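Local atomic coordinates of pngf-ii (Elizabethkingia meningoseptica, PDB entry 4R4X), a protein that probably acts as a peptide:N-glycosidase, cleaving N-linked glycans from glycoproteins. Residues Thr215-Gln228 and Arg336-Ile350. Numbering follows the deposited sequence. Where two conformers were deposited one is given.
Sequences TIILKKVKIPEIKQ and RPQLSGKEILIGAFI
With chi1 of S340 at -172°, OG stands opposite the residue's own backbone N and meets the N-H of I226 at 2.7 Å from N to OG, in an almost straight bond. The arginine four residues earlier complements it: R336 carries CG opposite its backbone N, then bends at chi3 (65°), which brings NH1 to I226 O at 3.0 Å, nearly in line with the carbonyl, though the N-H itself is bent away from that line (144°). Both polar atoms of the I226 backbone are therefore gripped by side chains where strand pairing has ended, while one face of the guanidinium lies against the backbone at Q228. Between these grips and the ladder, G341 N bonds P224 O from above the carbonyl plane. G341 takes a positive phi within the type II turn from L339 to K342.

The ladder beyond illustrates how an antiparallel pair sorts its side chains. Strands 216-222 and 343-350 exchange bonds at I217 with A348, K219 with I346 and V221 with I344, and I223 N to K342 O continues the series. On the face bearing these three pairs, V221 CG2 rests against both I344 CG1 (3.4 Å, a tight fit) and I346 CG2 (3.5 Å), and I223 CG1 packs on I344 CD1. On the other face, the K220 chain runs beside L345, while L218 CD1 leans over the backbone at G347, which has no side chain to obstruct it.

In the large antiparallel sheet whose strands come from both PNGase F-like parts of the chain, strand 209-211 borders 216-222, and 248-253 flanks 343-350. F252 touches I216 and L218 on one face; on the other, I217 meets strand 186-196 and A348 meets 358-367, joining this sheet to the neighbouring four-stranded one.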
loop_
_atom_site.group_PDB
_atom_site.type_symbol
_atom_site.label_atom_id
_atom_site.label_comp_id
_atom_site.label_asym_id
_atom_site.label_seq_id
_atom_site.Cartn_x
_atom_site.Cartn_y
_atom_site.Cartn_z
ATOM N N THR A 215 -18.148 16.959 -1.044
ATOM C CA THR A 215 -16.694 17.037 -0.866
ATOM C C THR A 215 -16.131 15.984 0.094
ATOM O O THR A 215 -14.916 15.792 0.167
ATOM C CB THR A 215 -16.276 18.431 -0.392
ATOM O OG1 THR A 215 -16.923 18.742 0.844
ATOM C CG2 THR A 215 -16.620 19.473 -1.430
ATOM N N ILE A 216 -17.017 15.296 0.808
ATOM C CA ILE A 216 -16.634 14.240 1.759
ATOM C C ILE A 216 -17.437 12.983 1.451
ATOM O O ILE A 216 -18.670 13.044 1.372
ATOM C CB ILE A 216 -16.945 14.654 3.200
ATOM C CG1 ILE A 216 -16.316 16.014 3.540
ATOM C CG2 ILE A 216 -16.471 13.594 4.178
ATOM C CD1 ILE A 216 -16.978 16.706 4.726
ATOM N N ILE A 217 -16.741 11.874 1.227
ATOM C CA ILE A 217 -17.374 10.569 1.096
ATOM C C ILE A 217 -16.895 9.641 2.223
ATOM O O ILE A 217 -15.695 9.608 2.559
ATOM C CB ILE A 217 -17.145 9.926 -0.296
ATOM C CG1 ILE A 217 -15.657 9.747 -0.605
ATOM C CG2 ILE A 217 -17.792 10.784 -1.384
ATOM C CD1 ILE A 217 -15.381 9.178 -1.981
ATOM N N LEU A 218 -17.813 8.848 2.768
ATOM C CA LEU A 218 -17.540 8.078 3.990
ATOM C C LEU A 218 -18.222 6.715 3.937
ATOM O O LEU A 218 -19.335 6.615 3.453
ATOM C CB LEU A 218 -18.095 8.850 5.187
ATOM C CG LEU A 218 -17.643 8.363 6.562
ATOM C CD1 LEU A 218 -16.226 8.821 6.805
ATOM C CD2 LEU A 218 -18.511 8.900 7.695
ATOM N N LYS A 219 -17.568 5.677 4.441
ATOM C CA LYS A 219 -18.244 4.397 4.618
ATOM C C LYS A 219 -17.709 3.660 5.831
ATOM O O LYS A 219 -16.689 4.050 6.418
ATOM C CB LYS A 219 -18.143 3.524 3.368
ATOM C CG LYS A 219 -16.759 3.070 2.995
ATOM C CD LYS A 219 -16.751 1.829 2.082
ATOM C CE LYS A 219 -17.646 1.954 0.875
ATOM N NZ LYS A 219 -17.540 0.773 -0.023
ATOM N N LYS A 220 -18.422 2.608 6.207
ATOM C CA LYS A 220 -17.967 1.712 7.259
ATOM C C LYS A 220 -17.266 0.537 6.595
ATOM O O LYS A 220 -17.773 -0.023 5.600
ATOM C CB LYS A 220 -19.137 1.196 8.098
ATOM C CG LYS A 220 -19.810 2.228 8.975
ATOM C CD LYS A 220 -20.764 1.606 10.001
ATOM C CE LYS A 220 -21.826 0.747 9.324
ATOM N NZ LYS A 220 -23.087 0.617 10.122
ATOM N N VAL A 221 -16.088 0.184 7.097
ATOM C CA VAL A 221 -15.369 -0.976 6.595
ATOM C C VAL A 221 -14.858 -1.833 7.757
ATOM O O VAL A 221 -14.397 -1.308 8.774
ATOM C CB VAL A 221 -14.194 -0.607 5.647
ATOM C CG1 VAL A 221 -14.683 0.246 4.501
ATOM C CG2 VAL A 221 -13.091 0.128 6.370
ATOM N N LYS A 222 -14.950 -3.152 7.604
ATOM C CA LYS A 222 -14.498 -4.051 8.642
ATOM C C LYS A 222 -13.019 -4.415 8.435
ATOM O O LYS A 222 -12.634 -4.883 7.392
ATOM C CB LYS A 222 -15.381 -5.307 8.705
ATOM C CG LYS A 222 -14.936 -6.291 9.790
ATOM C CD LYS A 222 -14.713 -5.614 11.149
ATOM C CE LYS A 222 -14.523 -6.613 12.288
ATOM N NZ LYS A 222 -13.206 -7.305 12.200
ATOM N N ILE A 223 -12.199 -4.145 9.440
ATOM C CA ILE A 223 -10.776 -4.442 9.408
ATOM C C ILE A 223 -10.520 -5.669 10.257
ATOM O O ILE A 223 -10.911 -5.692 11.428
ATOM C CB ILE A 223 -9.955 -3.284 10.010
ATOM C CG1 ILE A 223 -10.342 -1.957 9.345
ATOM C CG2 ILE A 223 -8.451 -3.562 9.904
ATOM C CD1 ILE A 223 -10.073 -1.928 7.852
ATOM N N PRO A 224 -9.855 -6.690 9.682
ATOM C CA PRO A 224 -9.566 -7.882 10.476
ATOM C C PRO A 224 -8.585 -7.578 11.585
ATOM O O PRO A 224 -7.982 -6.481 11.610
ATOM C CB PRO A 224 -8.955 -8.844 9.452
ATOM C CG PRO A 224 -8.336 -7.954 8.448
ATOM C CD PRO A 224 -9.314 -6.812 8.314
ATOM N N GLU A 225 -8.417 -8.528 12.500
ATOM C CA GLU A 225 -7.358 -8.412 13.474
ATOM C C GLU A 225 -6.038 -8.369 12.714
ATOM O O GLU A 225 -5.808 -9.169 11.819
ATOM C CB GLU A 225 -7.344 -9.580 14.454
ATOM C CG GLU A 225 -6.221 -9.478 15.476
ATOM C CD GLU A 225 -6.143 -10.684 16.411
ATOM O OE1 GLU A 225 -5.177 -10.765 17.217
ATOM O OE2 GLU A 225 -7.033 -11.554 16.328
ATOM N N ILE A 226 -5.181 -7.416 13.054
ATOM C CA ILE A 226 -3.881 -7.388 12.442
ATOM C C ILE A 226 -2.820 -7.433 13.566
ATOM O O ILE A 226 -2.741 -6.560 14.430
ATOM C CB ILE A 226 -3.750 -6.251 11.379
ATOM C CG1 ILE A 226 -2.842 -5.141 11.808
ATOM C CG2 ILE A 226 -5.082 -5.633 10.989
ATOM C CD1 ILE A 226 -1.447 -5.344 11.323
ATOM N N LYS A 227 -2.031 -8.500 13.543
ATOM C CA LYS A 227 -1.039 -8.767 14.588
ATOM C C LYS A 227 0.138 -7.794 14.520
ATOM O O LYS A 227 0.493 -7.323 13.436
ATOM C CB LYS A 227 -0.500 -10.192 14.428
ATOM C CG LYS A 227 -1.544 -11.310 14.556
ATOM C CD LYS A 227 -1.511 -11.945 15.939
ATOM C CE LYS A 227 -2.393 -13.185 16.038
ATOM N NZ LYS A 227 -3.662 -12.861 16.735
ATOM N N GLN A 228 0.744 -7.508 15.673
ATOM C CA GLN A 228 1.999 -6.783 15.712
ATOM C C GLN A 228 2.993 -7.452 14.768
ATOM O O GLN A 228 3.199 -8.656 14.816
ATOM C CB GLN A 228 2.560 -6.722 17.155
ATOM C CG GLN A 228 4.036 -6.308 17.289
ATOM C CD GLN A 228 4.351 -4.877 16.842
ATOM O OE1 GLN A 228 3.533 -3.976 16.986
ATOM N NE2 GLN A 228 5.560 -4.678 16.272
ATOM N N ARG A 336 -1.899 0.838 13.369
ATOM C CA ARG A 336 -2.419 -0.506 13.586
ATOM C C ARG A 336 -3.328 -0.625 14.840
ATOM O O ARG A 336 -4.416 -1.156 14.739
ATOM C CB ARG A 336 -1.267 -1.522 13.638
ATOM C CG ARG A 336 -1.736 -2.975 13.743
ATOM C CD ARG A 336 -0.611 -3.940 14.099
ATOM N NE ARG A 336 -0.117 -3.646 15.441
ATOM C CZ ARG A 336 -0.767 -3.959 16.560
ATOM N NH1 ARG A 336 -1.918 -4.631 16.532
ATOM N NH2 ARG A 336 -0.239 -3.611 17.716
ATOM N N PRO A 337 -2.899 -0.091 16.001
ATOM C CA PRO A 337 -3.742 -0.201 17.205
ATOM C C PRO A 337 -5.121 0.457 17.082
ATOM O O PRO A 337 -6.051 0.021 17.739
ATOM C CB PRO A 337 -2.914 0.488 18.291
ATOM C CG PRO A 337 -1.503 0.368 17.798
ATOM C CD PRO A 337 -1.609 0.548 16.301
ATOM N N GLN A 338 -5.248 1.486 16.251
ATOM C CA GLN A 338 -6.513 2.158 16.040
ATOM C C GLN A 338 -7.353 1.435 14.979
ATOM O O GLN A 338 -8.560 1.596 14.957
ATOM C CB GLN A 338 -6.252 3.625 15.649
ATOM C CG GLN A 338 -7.468 4.521 15.475
ATOM C CD GLN A 338 -8.216 4.792 16.774
ATOM O OE1 GLN A 338 -9.452 4.778 16.813
ATOM N NE2 GLN A 338 -7.475 5.032 17.838
ATOM N N LEU A 339 -6.719 0.642 14.115
ATOM C CA LEU A 339 -7.426 -0.036 12.999
ATOM C C LEU A 339 -7.793 -1.483 13.262
ATOM O O LEU A 339 -8.822 -1.955 12.784
ATOM C CB LEU A 339 -6.567 0.007 11.741
ATOM C CG LEU A 339 -6.250 1.385 11.157
ATOM C CD1 LEU A 339 -5.062 1.258 10.208
ATOM C CD2 LEU A 339 -7.457 1.950 10.444
ATOM N N SER A 340 -6.946 -2.196 14.001
ATOM C CA SER A 340 -7.036 -3.652 14.102
ATOM C C SER A 340 -8.392 -4.100 14.651
ATOM O O SER A 340 -8.852 -3.603 15.688
ATOM C CB SER A 340 -5.916 -4.196 15.003
ATOM O OG SER A 340 -5.889 -5.606 14.958
ATOM N N GLY A 341 -9.034 -5.010 13.924
ATOM C CA GLY A 341 -10.223 -5.711 14.404
ATOM C C GLY A 341 -11.439 -4.830 14.651
ATOM O O GLY A 341 -12.274 -5.167 15.480
ATOM N N LYS A 342 -11.524 -3.695 13.970
ATOM C CA LYS A 342 -12.605 -2.748 14.176
ATOM C C LYS A 342 -13.393 -2.565 12.909
ATOM O O LYS A 342 -12.854 -2.664 11.800
ATOM C CB LYS A 342 -12.074 -1.371 14.540
ATOM C CG LYS A 342 -11.410 -1.270 15.892
ATOM C CD LYS A 342 -11.436 0.164 16.361
ATOM C CE LYS A 342 -11.093 0.258 17.834
ATOM N NZ LYS A 342 -9.642 0.449 18.017
ATOM N N GLU A 343 -14.665 -2.243 13.087
ATOM C CA GLU A 343 -15.442 -1.674 12.003
ATOM C C GLU A 343 -15.200 -0.164 12.085
ATOM O O GLU A 343 -15.585 0.500 13.063
ATOM C CB GLU A 343 -16.930 -2.029 12.133
ATOM C CG GLU A 343 -17.761 -1.496 10.974
ATOM C CD GLU A 343 -19.184 -2.052 10.961
ATOM O OE1 GLU A 343 -19.773 -2.241 12.051
ATOM O OE2 GLU A 343 -19.701 -2.290 9.852
ATOM N N ILE A 344 -14.522 0.378 11.087
ATOM C CA ILE A 344 -14.093 1.787 11.135
ATOM C C ILE A 344 -14.910 2.623 10.184
ATOM O O ILE A 344 -15.380 2.110 9.157
ATOM C CB ILE A 344 -12.604 1.927 10.775
ATOM C CG1 ILE A 344 -12.344 1.578 9.299
ATOM C CG2 ILE A 344 -11.777 1.065 11.702
ATOM C CD1 ILE A 344 -10.894 1.691 8.848
ATOM N N LEU A 345 -15.108 3.886 10.543
ATOM C CA LEU A 345 -15.591 4.883 9.611
ATOM C C LEU A 345 -14.369 5.492 8.912
ATOM O O LEU A 345 -13.540 6.146 9.569
ATOM C CB LEU A 345 -16.358 5.989 10.340
ATOM C CG LEU A 345 -17.678 5.564 10.986
ATOM C CD1 LEU A 345 -18.145 6.610 11.989
ATOM C CD2 LEU A 345 -18.742 5.359 9.916
ATOM N N ILE A 346 -14.300 5.297 7.595
ATOM C CA ILE A 346 -13.183 5.760 6.761
ATOM C C ILE A 346 -13.703 6.630 5.613
ATOM O O ILE A 346 -14.724 6.320 4.979
ATOM C CB ILE A 346 -12.302 4.594 6.252
ATOM C CG1 ILE A 346 -11.181 5.095 5.314
ATOM C CG2 ILE A 346 -13.131 3.542 5.524
ATOM C CD1 ILE A 346 -10.048 4.106 5.157
ATOM N N GLY A 347 -13.021 7.750 5.380
ATOM C CA GLY A 347 -13.489 8.715 4.396
ATOM C C GLY A 347 -12.406 9.366 3.583
ATOM O O GLY A 347 -11.214 9.229 3.852
ATOM N N ALA A 348 -12.847 10.065 2.550
ATOM C CA ALA A 348 -11.944 10.849 1.742
ATOM C C ALA A 348 -12.577 12.216 1.562
ATOM O O ALA A 348 -13.797 12.326 1.458
ATOM C CB ALA A 348 -11.718 10.169 0.412
ATOM N N PHE A 349 -11.739 13.248 1.588
ATOM C CA PHE A 349 -12.145 14.638 1.428
ATOM C C PHE A 349 -11.284 15.259 0.349
ATOM O O PHE A 349 -10.070 15.072 0.348
ATOM C CB PHE A 349 -11.945 15.403 2.748
ATOM C CG PHE A 349 -11.898 16.905 2.623
ATOM C CD1 PHE A 349 -13.044 17.649 2.372
ATOM C CD2 PHE A 349 -10.705 17.593 2.825
ATOM C CE1 PHE A 349 -12.987 19.034 2.284
ATOM C CE2 PHE A 349 -10.644 18.979 2.763
ATOM C CZ PHE A 349 -11.783 19.705 2.495
ATOM N N ILE A 350 -11.916 15.967 -0.581
ATOM C CA ILE A 350 -11.206 16.919 -1.442
ATOM C C ILE A 350 -12.029 18.214 -1.461
ATOM O O ILE A 350 -13.135 18.257 -2.008
ATOM C CB ILE A 350 -10.991 16.390 -2.876
ATOM C CG1 ILE A 350 -10.186 15.083 -2.858
ATOM C CG2 ILE A 350 -10.259 17.455 -3.697
ATOM C CD1 ILE A 350 -10.098 14.373 -4.194
#